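PDB 1NRF: regulatory protein BlaR1 from Bacillus licheniformis, which probably senses beta-lactam antibiotics at the cell surface, its extracellular C-terminal domain being acylated by the drug, and passes the signal to the cytoplasm. Local coordinates for residues Y24-F27 with F28-F31; S134-Y137 with G138-F142; L154-P158 with L159-N163. All coordinates share one frame; numbering follows the deposited sequence.

Contact 1 of 3, residues Y24-F27 with F28-F31; sequences YSTF and FDKF
S25 and D29 close the turn of the short helix 25-29, which Y24 precedes as N-cap residue. D29 N bonds to S25 O (2.7 Å) and K30 N to T26 O (3.2 Å). F28 N makes two weak bonds, to Y24 O and S25 O. The F28 ring turns its edge to the Y24 carbonyl, CD2 lying 3.3 Å from Y24 O in the plane of the ring; with CG anti to the carbonyl carbon (chi1 -74°), the ring lies back toward Y24. F31 meets F27 O in the same edge-on manner, CD2 to O 3.7 Å. F27 and K30 run alongside each other in the same direction, and the lysine chain bends at chi3 and chi4, bringing NZ within 3.2 Å of F27 CD1. The T26 and D29 side chains cross obliquely, D29 OD1 coming 3.4 Å from T26 CA. S25 OG is hydrogen-bonded to D23 OD2 and Y50 OH. The helix lies against strands 46-50 and 33-41 and helix 239-253: the F28 ring meets Y50 of strand 46-50 and the Y24 ring meets F37 of strand 33-41. On helix 239-253, Y24 also touches I250, F27 rests on S249 and K253, and F31 on I246.

Contact 2 of 3, residues S134-Y137 with G138-F142; sequences SIHY and GNEDF
H136 and E140 meet across the turn, a carboxylate oxygen over an imidazole face. E140 OE1 sits above the ring, displaced toward its rim, 3.0 Å from H136 CG. The two side chains cross at about a right angle, and the ring and carboxylate planes are 47° apart, so this is an oxygen above a ring and not an in-plane pairing. H136 CG is anti to the backbone N (chi1 -162°), which swings the ring to the side where the extended glutamate arrives; the negative charge would probably favour a protonated imidazole. In its own plane, the ring has G138 O at its edge, 3.6 Å from H136 CD2.

Backbone bonding centres on a type II' turn from Y137 to E140, closed by E140 N to Y137 O at 2.9 Å. G138 occupies the second position with positive phi, a conformation glycine accommodates readily. A water accepts from G138 N and donates to H136 O (2.8 Å), bridging two backbone groups two residues apart. N139 OD1 takes D141 N at 2.9 Å, an Asx turn, and also Q155 N, while N139 ND2 goes to S153 O; three bonds thus fix the rotation of this amide.

Aromatic packing is left to Y137, whose ring turns into the domain to meet Y65 and F68 edge-to-face and to touch P61, Q161 and I164. Just upstream, H136 with its positive phi is the C-prime residue of a Schellman motif ending helix 125-134. The Y137 side chain lies about 9 Å from that of S63, the probable acylation site, and the sequence Y137-G138-N139 matches, and is probably the counterpart of, the YGN motif of class D beta-lactamases.

Contact 3 of 3, residues L154-P158 with L159-N163; sequences LQISP and LEQVN
S157 and E160 bond to each other reciprocally. The serine hydroxyl accepts E160 N, OG to N 2.9 Å at an angle of 155°. In return S157 N donates to E160 OE2 at 2.9 Å, reaching that oxygen on its anti side and 28° out of the carboxylate plane. S157 OG sits between the backbone N and the carbonyl carbon (chi1 72°), which places it in reach of E160 N. The glutamate chain is extended beyond CG, and its other oxygen, OE1, forms a salt bridge with R58, so both carboxylate oxygens are engaged. This is the capping box at the start of helix 158-170, with S157 as N-cap; P158, as the first helical residue, has no N-H that would need a partner there. Regular helix bonds take over at once: Q161 N to S157 O at 2.8 Å, and V162 N to P158 O at 3.2 Å. L159 shares a backbone bond with S55, and I156 with F59. I156 supplies the apolar cover, its CG1 3.3 Å from E160 CB, while its CG2 lies against the amide end of Q161 as the two side chains cross at about a right angle. The Q161 amide oxygen OE1 is taken by T64 OG1, the residue after S63. P158 packs on all three strands 33-41, 211-220 and 225-234, Q161 on the last two, V162 on 33-41 and 225-234.

In the fold
Contact 1 lies apart from the others, its helix packed through aromatic side chains on strands 46-50 and 33-41 and helix 239-253, with K30 and D29 exposed. Contacts 2 and 3 belong to one region, their centres about 10 Å apart: N139 N probably bonds to Q155 O, and L154 packs against the Y137 and D141 carbonyls, so the turn and the approach to helix 158-170 brace each other. Contact 3 is the buried one, its chemistry a capping box and buried polar groups with partners in neighbouring loops, whereas contact 2 is mixed, with an exposed H136 but an inward Y137. Both lie near S63; contact 1 is remote from it.

Contact 1 of 3, residues Y24-F27 with F28-F31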
ATOM      1  N   TYR A  24      -4.891  16.108 -12.959  1.00 48.14           N
ATOM      2  CA  TYR A  24      -4.553  16.550 -11.616  1.00 46.98           C
ATOM      3  C   TYR A  24      -3.096  16.973 -11.541  1.00 46.49           C
ATOM      4  O   TYR A  24      -2.513  17.058 -10.458  1.00 46.67           O
ATOM      5  CB  TYR A  24      -4.817  15.432 -10.617  1.00 48.32           C
ATOM      6  CG  TYR A  24      -6.241  14.937 -10.610  1.00 48.01           C
ATOM      7  CD1 TYR A  24      -7.298  15.788 -10.294  1.00 48.83           C
ATOM      8  CD2 TYR A  24      -6.531  13.608 -10.894  1.00 49.55           C
ATOM      9  CE1 TYR A  24      -8.613  15.319 -10.256  1.00 49.91           C
ATOM     10  CE2 TYR A  24      -7.833  13.130 -10.860  1.00 50.49           C
ATOM     11  CZ  TYR A  24      -8.867  13.985 -10.540  1.00 49.62           C
ATOM     12  OH  TYR A  24     -10.147  13.488 -10.498  1.00 51.86           O
ATOM     13  N   SER A  25      -2.516  17.240 -12.706  1.00 45.96           N
ATOM     14  CA  SER A  25      -1.128  17.674 -12.817  1.00 45.86           C
ATOM     15  C   SER A  25      -0.717  18.666 -11.735  1.00 44.94           C
ATOM     16  O   SER A  25       0.281  18.464 -11.043  1.00 44.24           O
ATOM     17  CB  SER A  25      -0.888  18.323 -14.184  1.00 46.28           C
ATOM     18  OG  SER A  25      -1.010  17.381 -15.228  1.00 48.65           O
ATOM     19  N   THR A  26      -1.490  19.743 -11.607  1.00 45.14           N
ATOM     20  CA  THR A  26      -1.213  20.798 -10.634  1.00 45.39           C
ATOM     21  C   THR A  26      -1.030  20.285  -9.203  1.00 44.21           C
ATOM     22  O   THR A  26      -0.261  20.856  -8.424  1.00 41.60           O
ATOM     23  CB  THR A  26      -2.329  21.873 -10.661  1.00 47.38           C
ATOM     24  OG1 THR A  26      -3.613  21.239 -10.582  1.00 49.70           O
ATOM     25  CG2 THR A  26      -2.251  22.689 -11.946  1.00 47.92           C
ATOM     26  N   PHE A  27      -1.739  19.216  -8.855  1.00 43.30           N
ATOM     27  CA  PHE A  27      -1.615  18.643  -7.524  1.00 43.48           C
ATOM     28  C   PHE A  27      -0.261  17.954  -7.396  1.00 42.75           C
ATOM     29  O   PHE A  27       0.335  17.932  -6.321  1.00 44.20           O
ATOM     30  CB  PHE A  27      -2.748  17.650  -7.262  1.00 44.46           C
ATOM     31  CG  PHE A  27      -4.088  18.301  -7.103  1.00 44.44           C
ATOM     32  CD1 PHE A  27      -4.390  19.023  -5.952  1.00 45.95           C
ATOM     33  CD2 PHE A  27      -5.036  18.227  -8.113  1.00 44.26           C
ATOM     34  CE1 PHE A  27      -5.617  19.663  -5.815  1.00 45.92           C
ATOM     35  CE2 PHE A  27      -6.262  18.861  -7.987  1.00 45.04           C
ATOM     36  CZ  PHE A  27      -6.554  19.582  -6.836  1.00 45.96           C
ATOM     37  N   PHE A  28       0.223  17.398  -8.501  1.00 41.27           N
ATOM     38  CA  PHE A  28       1.523  16.735  -8.517  1.00 40.72           C
ATOM     39  C   PHE A  28       2.628  17.793  -8.622  1.00 41.71           C
ATOM     40  O   PHE A  28       3.700  17.650  -8.033  1.00 42.10           O
ATOM     41  CB  PHE A  28       1.602  15.760  -9.699  1.00 37.12           C
ATOM     42  CG  PHE A  28       0.791  14.502  -9.507  1.00 34.78           C
ATOM     43  CD1 PHE A  28       1.421  13.282  -9.259  1.00 31.92           C
ATOM     44  CD2 PHE A  28      -0.603  14.538  -9.554  1.00 35.14           C
ATOM     45  CE1 PHE A  28       0.684  12.123  -9.061  1.00 28.98           C
ATOM     46  CE2 PHE A  28      -1.352  13.375  -9.353  1.00 31.40           C
ATOM     47  CZ  PHE A  28      -0.706  12.169  -9.107  1.00 31.24           C
ATOM     48  N   ASP A  29       2.346  18.863  -9.363  1.00 41.46           N
ATOM     49  CA  ASP A  29       3.293  19.961  -9.552  1.00 40.64           C
ATOM     50  C   ASP A  29       3.701  20.591  -8.225  1.00 39.82           C
ATOM     51  O   ASP A  29       4.846  21.007  -8.057  1.00 37.95           O
ATOM     52  CB  ASP A  29       2.673  21.059 -10.425  1.00 42.51           C
ATOM     53  CG  ASP A  29       2.319  20.582 -11.818  1.00 44.07           C
ATOM     54  OD1 ASP A  29       1.543  21.288 -12.498  1.00 44.19           O
ATOM     55  OD2 ASP A  29       2.815  19.513 -12.238  1.00 46.85           O
ATOM     56  N   LYS A  30       2.752  20.675  -7.295  1.00 41.34           N
ATOM     57  CA  LYS A  30       2.998  21.276  -5.982  1.00 42.56           C
ATOM     58  C   LYS A  30       4.154  20.635  -5.228  1.00 41.53           C
ATOM     59  O   LYS A  30       4.772  21.269  -4.377  1.00 42.32           O
ATOM     60  CB  LYS A  30       1.740  21.213  -5.105  1.00 44.97           C
ATOM     61  CG  LYS A  30       0.561  22.041  -5.621  1.00 49.31           C
ATOM     62  CD  LYS A  30      -0.321  22.550  -4.476  1.00 51.34           C
ATOM     63  CE  LYS A  30      -1.009  21.421  -3.691  1.00 55.57           C
ATOM     64  NZ  LYS A  30      -2.145  20.777  -4.426  1.00 56.81           N
ATOM     65  N   PHE A  31       4.445  19.379  -5.549  1.00 41.63           N
ATOM     66  CA  PHE A  31       5.523  18.650  -4.894  1.00 40.91           C
ATOM     67  C   PHE A  31       6.659  18.329  -5.851  1.00 40.71           C
ATOM     68  O   PHE A  31       7.449  17.418  -5.605  1.00 41.15           O
ATOM     69  CB  PHE A  31       4.960  17.374  -4.268  1.00 37.58           C
ATOM     70  CG  PHE A  31       3.984  17.645  -3.161  1.00 38.59           C
ATOM     71  CD1 PHE A  31       4.433  17.868  -1.863  1.00 38.69           C
ATOM     72  CD2 PHE A  31       2.622  17.771  -3.430  1.00 38.37           C
ATOM     73  CE1 PHE A  31       3.545  18.220  -0.851  1.00 40.32           C
ATOM     74  CE2 PHE A  31       1.727  18.123  -2.428  1.00 38.83           C
ATOM     75  CZ  PHE A  31       2.189  18.350  -1.134  1.00 39.04           C
TER

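Contact 2 of 3, residues S134-Y137 with G138-F142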
ATOM      1  N   SER A 134      -0.932 -17.087  -5.117  1.00 32.47           N
ATOM      2  CA  SER A 134      -2.277 -17.293  -4.602  1.00 32.05           C
ATOM      3  C   SER A 134      -3.146 -16.032  -4.675  1.00 29.89           C
ATOM      4  O   SER A 134      -4.359 -16.126  -4.803  1.00 30.75           O
ATOM      5  CB  SER A 134      -2.241 -17.859  -3.161  1.00 33.10           C
ATOM      6  OG  SER A 134      -1.783 -16.925  -2.190  1.00 33.61           O
ATOM      7  N   ILE A 135      -2.542 -14.854  -4.601  1.00 29.42           N
ATOM      8  CA  ILE A 135      -3.333 -13.627  -4.682  1.00 29.12           C
ATOM      9  C   ILE A 135      -3.008 -12.840  -5.948  1.00 30.67           C
ATOM     10  O   ILE A 135      -3.470 -11.706  -6.118  1.00 31.45           O
ATOM     11  CB  ILE A 135      -3.106 -12.703  -3.456  1.00 27.24           C
ATOM     12  CG1 ILE A 135      -1.648 -12.242  -3.411  1.00 26.61           C
ATOM     13  CG2 ILE A 135      -3.515 -13.425  -2.178  1.00 26.46           C
ATOM     14  CD1 ILE A 135      -1.363 -11.196  -2.347  1.00 25.97           C
ATOM     15  N   HIS A 136      -2.228 -13.462  -6.832  1.00 30.40           N
ATOM     16  CA  HIS A 136      -1.785 -12.847  -8.084  1.00 32.63           C
ATOM     17  C   HIS A 136      -1.421 -11.368  -7.893  1.00 32.09           C
ATOM     18  O   HIS A 136      -2.081 -10.463  -8.411  1.00 30.72           O
ATOM     19  CB  HIS A 136      -2.849 -13.012  -9.184  1.00 37.07           C
ATOM     20  CG  HIS A 136      -2.318 -12.791 -10.571  1.00 41.84           C
ATOM     21  ND1 HIS A 136      -2.751 -13.518 -11.660  1.00 43.19           N
ATOM     22  CD2 HIS A 136      -1.376 -11.935 -11.041  1.00 42.64           C
ATOM     23  CE1 HIS A 136      -2.097 -13.123 -12.739  1.00 44.54           C
ATOM     24  NE2 HIS A 136      -1.257 -12.164 -12.391  1.00 44.56           N
ATOM     25  N   TYR A 137      -0.346 -11.144  -7.146  1.00 32.44           N
ATOM     26  CA  TYR A 137       0.138  -9.806  -6.856  1.00 32.61           C
ATOM     27  C   TYR A 137       1.132  -9.303  -7.905  1.00 32.83           C
ATOM     28  O   TYR A 137       2.270  -9.767  -7.981  1.00 34.59           O
ATOM     29  CB  TYR A 137       0.774  -9.793  -5.466  1.00 30.57           C
ATOM     30  CG  TYR A 137       1.107  -8.411  -4.941  1.00 31.17           C
ATOM     31  CD1 TYR A 137       2.169  -7.669  -5.468  1.00 29.69           C
ATOM     32  CD2 TYR A 137       0.386  -7.861  -3.884  1.00 29.41           C
ATOM     33  CE1 TYR A 137       2.500  -6.423  -4.950  1.00 25.67           C
ATOM     34  CE2 TYR A 137       0.715  -6.615  -3.357  1.00 26.25           C
ATOM     35  CZ  TYR A 137       1.771  -5.906  -3.895  1.00 25.60           C
ATOM     36  OH  TYR A 137       2.092  -4.684  -3.372  1.00 24.21           O
ATOM     37  N   GLY A 138       0.682  -8.347  -8.709  1.00 32.43           N
ATOM     38  CA  GLY A 138       1.529  -7.770  -9.735  1.00 31.59           C
ATOM     39  C   GLY A 138       2.142  -8.799 -10.657  1.00 30.89           C
ATOM     40  O   GLY A 138       1.487  -9.747 -11.056  1.00 32.57           O
ATOM     41  N   ASN A 139       3.410  -8.613 -10.997  1.00 31.80           N
ATOM     42  CA  ASN A 139       4.087  -9.544 -11.881  1.00 30.91           C
ATOM     43  C   ASN A 139       4.377 -10.858 -11.167  1.00 32.58           C
ATOM     44  O   ASN A 139       4.793 -11.832 -11.794  1.00 32.13           O
ATOM     45  CB  ASN A 139       5.387  -8.923 -12.416  1.00 29.32           C
ATOM     46  CG  ASN A 139       6.390  -8.588 -11.320  1.00 28.90           C
ATOM     47  OD1 ASN A 139       6.200  -8.932 -10.151  1.00 28.37           O
ATOM     48  ND2 ASN A 139       7.475  -7.914 -11.702  1.00 23.61           N
ATOM     49  N   GLU A 140       4.141 -10.876  -9.855  1.00 34.49           N
ATOM     50  CA  GLU A 140       4.371 -12.060  -9.027  1.00 35.75           C
ATOM     51  C   GLU A 140       5.845 -12.461  -8.875  1.00 36.30           C
ATOM     52  O   GLU A 140       6.133 -13.492  -8.278  1.00 37.00           O
ATOM     53  CB  GLU A 140       3.582 -13.258  -9.584  1.00 36.01           C
ATOM     54  CG  GLU A 140       2.071 -13.138  -9.443  1.00 37.20           C
ATOM     55  CD  GLU A 140       1.325 -14.312 -10.056  1.00 37.74           C
ATOM     56  OE1 GLU A 140       0.111 -14.449  -9.805  1.00 36.19           O
ATOM     57  OE2 GLU A 140       1.947 -15.099 -10.797  1.00 39.48           O
ATOM     58  N   ASP A 141       6.770 -11.655  -9.395  1.00 36.06           N
ATOM     59  CA  ASP A 141       8.188 -11.981  -9.315  1.00 35.74           C
ATOM     60  C   ASP A 141       8.758 -11.892  -7.897  1.00 35.90           C
ATOM     61  O   ASP A 141       8.159 -11.276  -7.012  1.00 33.02           O
ATOM     62  CB  ASP A 141       8.989 -11.104 -10.280  1.00 39.04           C
ATOM     63  CG  ASP A 141      10.394 -11.633 -10.512  1.00 43.56           C
ATOM     64  OD1 ASP A 141      10.547 -12.853 -10.734  1.00 46.45           O
ATOM     65  OD2 ASP A 141      11.353 -10.834 -10.484  1.00 48.32           O
ATOM     66  N   PHE A 142       9.932 -12.497  -7.698  1.00 36.34           N
ATOM     67  CA  PHE A 142      10.571 -12.563  -6.377  1.00 37.60           C
ATOM     68  C   PHE A 142      12.105 -12.809  -6.452  1.00 38.16           C
ATOM     69  O   PHE A 142      12.573 -13.622  -7.246  1.00 37.87           O
ATOM     70  CB  PHE A 142       9.861 -13.684  -5.589  1.00 35.98           C
ATOM     71  CG  PHE A 142      10.449 -13.983  -4.239  1.00 36.72           C
ATOM     72  CD1 PHE A 142       9.676 -13.836  -3.095  1.00 36.96           C
ATOM     73  CD2 PHE A 142      11.748 -14.483  -4.111  1.00 36.79           C
ATOM     74  CE1 PHE A 142      10.185 -14.188  -1.835  1.00 39.27           C
ATOM     75  CE2 PHE A 142      12.264 -14.836  -2.865  1.00 37.46           C
ATOM     76  CZ  PHE A 142      11.479 -14.689  -1.725  1.00 37.30           C
TER
HETATM   77  O   HOH W   1      -2.452  -7.873  -9.300  1.00 31.09           O

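Contact 3 of 3, residues L154-P158 with L159-N163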
ATOM      1  N   LEU A 154       9.668  -7.764  -7.576  1.00 28.98           N
ATOM      2  CA  LEU A 154       8.210  -7.751  -7.516  1.00 28.25           C
ATOM      3  C   LEU A 154       7.708  -6.357  -7.877  1.00 26.54           C
ATOM      4  O   LEU A 154       8.149  -5.374  -7.298  1.00 26.34           O
ATOM      5  CB  LEU A 154       7.725  -8.100  -6.106  1.00 26.06           C
ATOM      6  CG  LEU A 154       6.203  -8.124  -5.927  1.00 24.42           C
ATOM      7  CD1 LEU A 154       5.597  -9.160  -6.872  1.00 23.93           C
ATOM      8  CD2 LEU A 154       5.862  -8.443  -4.480  1.00 21.03           C
ATOM      9  N   GLN A 155       6.791  -6.275  -8.830  1.00 27.31           N
ATOM     10  CA  GLN A 155       6.224  -4.994  -9.243  1.00 26.36           C
ATOM     11  C   GLN A 155       4.721  -5.097  -9.464  1.00 27.39           C
ATOM     12  O   GLN A 155       4.214  -6.134  -9.896  1.00 26.07           O
ATOM     13  CB  GLN A 155       6.880  -4.500 -10.524  1.00 27.13           C
ATOM     14  CG  GLN A 155       8.357  -4.286 -10.403  1.00 29.37           C
ATOM     15  CD  GLN A 155       8.927  -3.594 -11.614  1.00 32.92           C
ATOM     16  OE1 GLN A 155      10.117  -3.284 -11.659  1.00 36.00           O
ATOM     17  NE2 GLN A 155       8.080  -3.339 -12.604  1.00 31.27           N
ATOM     18  N   ILE A 156       4.021  -4.004  -9.173  1.00 28.11           N
ATOM     19  CA  ILE A 156       2.568  -3.925  -9.311  1.00 26.94           C
ATOM     20  C   ILE A 156       2.229  -2.507  -9.762  1.00 26.77           C
ATOM     21  O   ILE A 156       2.941  -1.567  -9.430  1.00 28.51           O
ATOM     22  CB  ILE A 156       1.871  -4.221  -7.947  1.00 24.80           C
ATOM     23  CG1 ILE A 156       0.349  -4.323  -8.123  1.00 20.85           C
ATOM     24  CG2 ILE A 156       2.218  -3.112  -6.937  1.00 24.34           C
ATOM     25  CD1 ILE A 156      -0.389  -4.890  -6.874  1.00 13.12           C
ATOM     26  N   SER A 157       1.149  -2.352 -10.518  1.00 26.96           N
ATOM     27  CA  SER A 157       0.769  -1.034 -11.008  1.00 27.54           C
ATOM     28  C   SER A 157      -0.214  -0.355 -10.087  1.00 26.05           C
ATOM     29  O   SER A 157      -0.867  -1.010  -9.285  1.00 29.45           O
ATOM     30  CB  SER A 157       0.126  -1.141 -12.393  1.00 29.11           C
ATOM     31  OG  SER A 157      -1.167  -1.720 -12.299  1.00 29.66           O
ATOM     32  N   PRO A 158      -0.319   0.980 -10.174  1.00 27.35           N
ATOM     33  CA  PRO A 158      -1.264   1.728  -9.328  1.00 25.60           C
ATOM     34  C   PRO A 158      -2.685   1.167  -9.506  1.00 26.12           C
ATOM     35  O   PRO A 158      -3.454   1.070  -8.556  1.00 27.19           O
ATOM     36  CB  PRO A 158      -1.138   3.150  -9.859  1.00 25.43           C
ATOM     37  CG  PRO A 158       0.321   3.229 -10.229  1.00 26.08           C
ATOM     38  CD  PRO A 158       0.581   1.897 -10.907  1.00 25.06           C
ATOM     39  N   LEU A 159      -3.014   0.788 -10.740  1.00 27.59           N
ATOM     40  CA  LEU A 159      -4.319   0.226 -11.077  1.00 27.38           C
ATOM     41  C   LEU A 159      -4.468  -1.155 -10.442  1.00 27.53           C
ATOM     42  O   LEU A 159      -5.526  -1.496  -9.895  1.00 27.84           O
ATOM     43  CB  LEU A 159      -4.462   0.119 -12.598  1.00 26.98           C
ATOM     44  CG  LEU A 159      -5.782  -0.453 -13.114  1.00 26.56           C
ATOM     45  CD1 LEU A 159      -6.937   0.404 -12.627  1.00 27.25           C
ATOM     46  CD2 LEU A 159      -5.754  -0.507 -14.632  1.00 24.24           C
ATOM     47  N   GLU A 160      -3.408  -1.952 -10.520  1.00 25.79           N
ATOM     48  CA  GLU A 160      -3.423  -3.283  -9.925  1.00 24.64           C
ATOM     49  C   GLU A 160      -3.574  -3.168  -8.407  1.00 24.30           C
ATOM     50  O   GLU A 160      -4.283  -3.954  -7.780  1.00 26.11           O
ATOM     51  CB  GLU A 160      -2.142  -4.035 -10.275  1.00 25.85           C
ATOM     52  CG  GLU A 160      -2.177  -4.737 -11.629  1.00 30.43           C
ATOM     53  CD  GLU A 160      -0.820  -5.326 -12.035  1.00 35.23           C
ATOM     54  OE1 GLU A 160      -0.795  -6.173 -12.946  1.00 36.50           O
ATOM     55  OE2 GLU A 160       0.224  -4.941 -11.459  1.00 37.54           O
ATOM     56  N   GLN A 161      -2.910  -2.184  -7.820  1.00 22.84           N
ATOM     57  CA  GLN A 161      -2.999  -1.961  -6.381  1.00 25.91           C
ATOM     58  C   GLN A 161      -4.473  -1.791  -5.966  1.00 26.03           C
ATOM     59  O   GLN A 161      -4.944  -2.463  -5.046  1.00 25.91           O
ATOM     60  CB  GLN A 161      -2.209  -0.702  -5.986  1.00 26.98           C
ATOM     61  CG  GLN A 161      -0.692  -0.801  -6.104  1.00 27.80           C
ATOM     62  CD  GLN A 161      -0.020  -1.303  -4.824  1.00 29.77           C
ATOM     63  OE1 GLN A 161       1.145  -0.996  -4.562  1.00 29.13           O
ATOM     64  NE2 GLN A 161      -0.750  -2.083  -4.035  1.00 24.67           N
ATOM     65  N   VAL A 162      -5.189  -0.894  -6.648  1.00 25.20           N
ATOM     66  CA  VAL A 162      -6.604  -0.638  -6.357  1.00 23.58           C
ATOM     67  C   VAL A 162      -7.445  -1.905  -6.474  1.00 25.66           C
ATOM     68  O   VAL A 162      -8.221  -2.226  -5.569  1.00 27.33           O
ATOM     69  CB  VAL A 162      -7.211   0.459  -7.310  1.00 24.29           C
ATOM     70  CG1 VAL A 162      -8.736   0.431  -7.248  1.00 21.29           C
ATOM     71  CG2 VAL A 162      -6.697   1.861  -6.915  1.00 19.04           C
ATOM     72  N   ASN A 163      -7.280  -2.644  -7.569  1.00 26.55           N
ATOM     73  CA  ASN A 163      -8.072  -3.854  -7.758  1.00 27.14           C
ATOM     74  C   ASN A 163      -7.829  -4.907  -6.688  1.00 29.13           C
ATOM     75  O   ASN A 163      -8.780  -5.531  -6.214  1.00 29.97           O
ATOM     76  CB  ASN A 163      -7.842  -4.459  -9.155  1.00 26.97           C
ATOM     77  CG  ASN A 163      -8.349  -3.558 -10.278  1.00 27.20           C
ATOM     78  OD1 ASN A 163      -9.299  -2.800 -10.102  1.00 31.52           O
ATOM     79  ND2 ASN A 163      -7.721  -3.650 -11.437  1.00 29.66           N
TER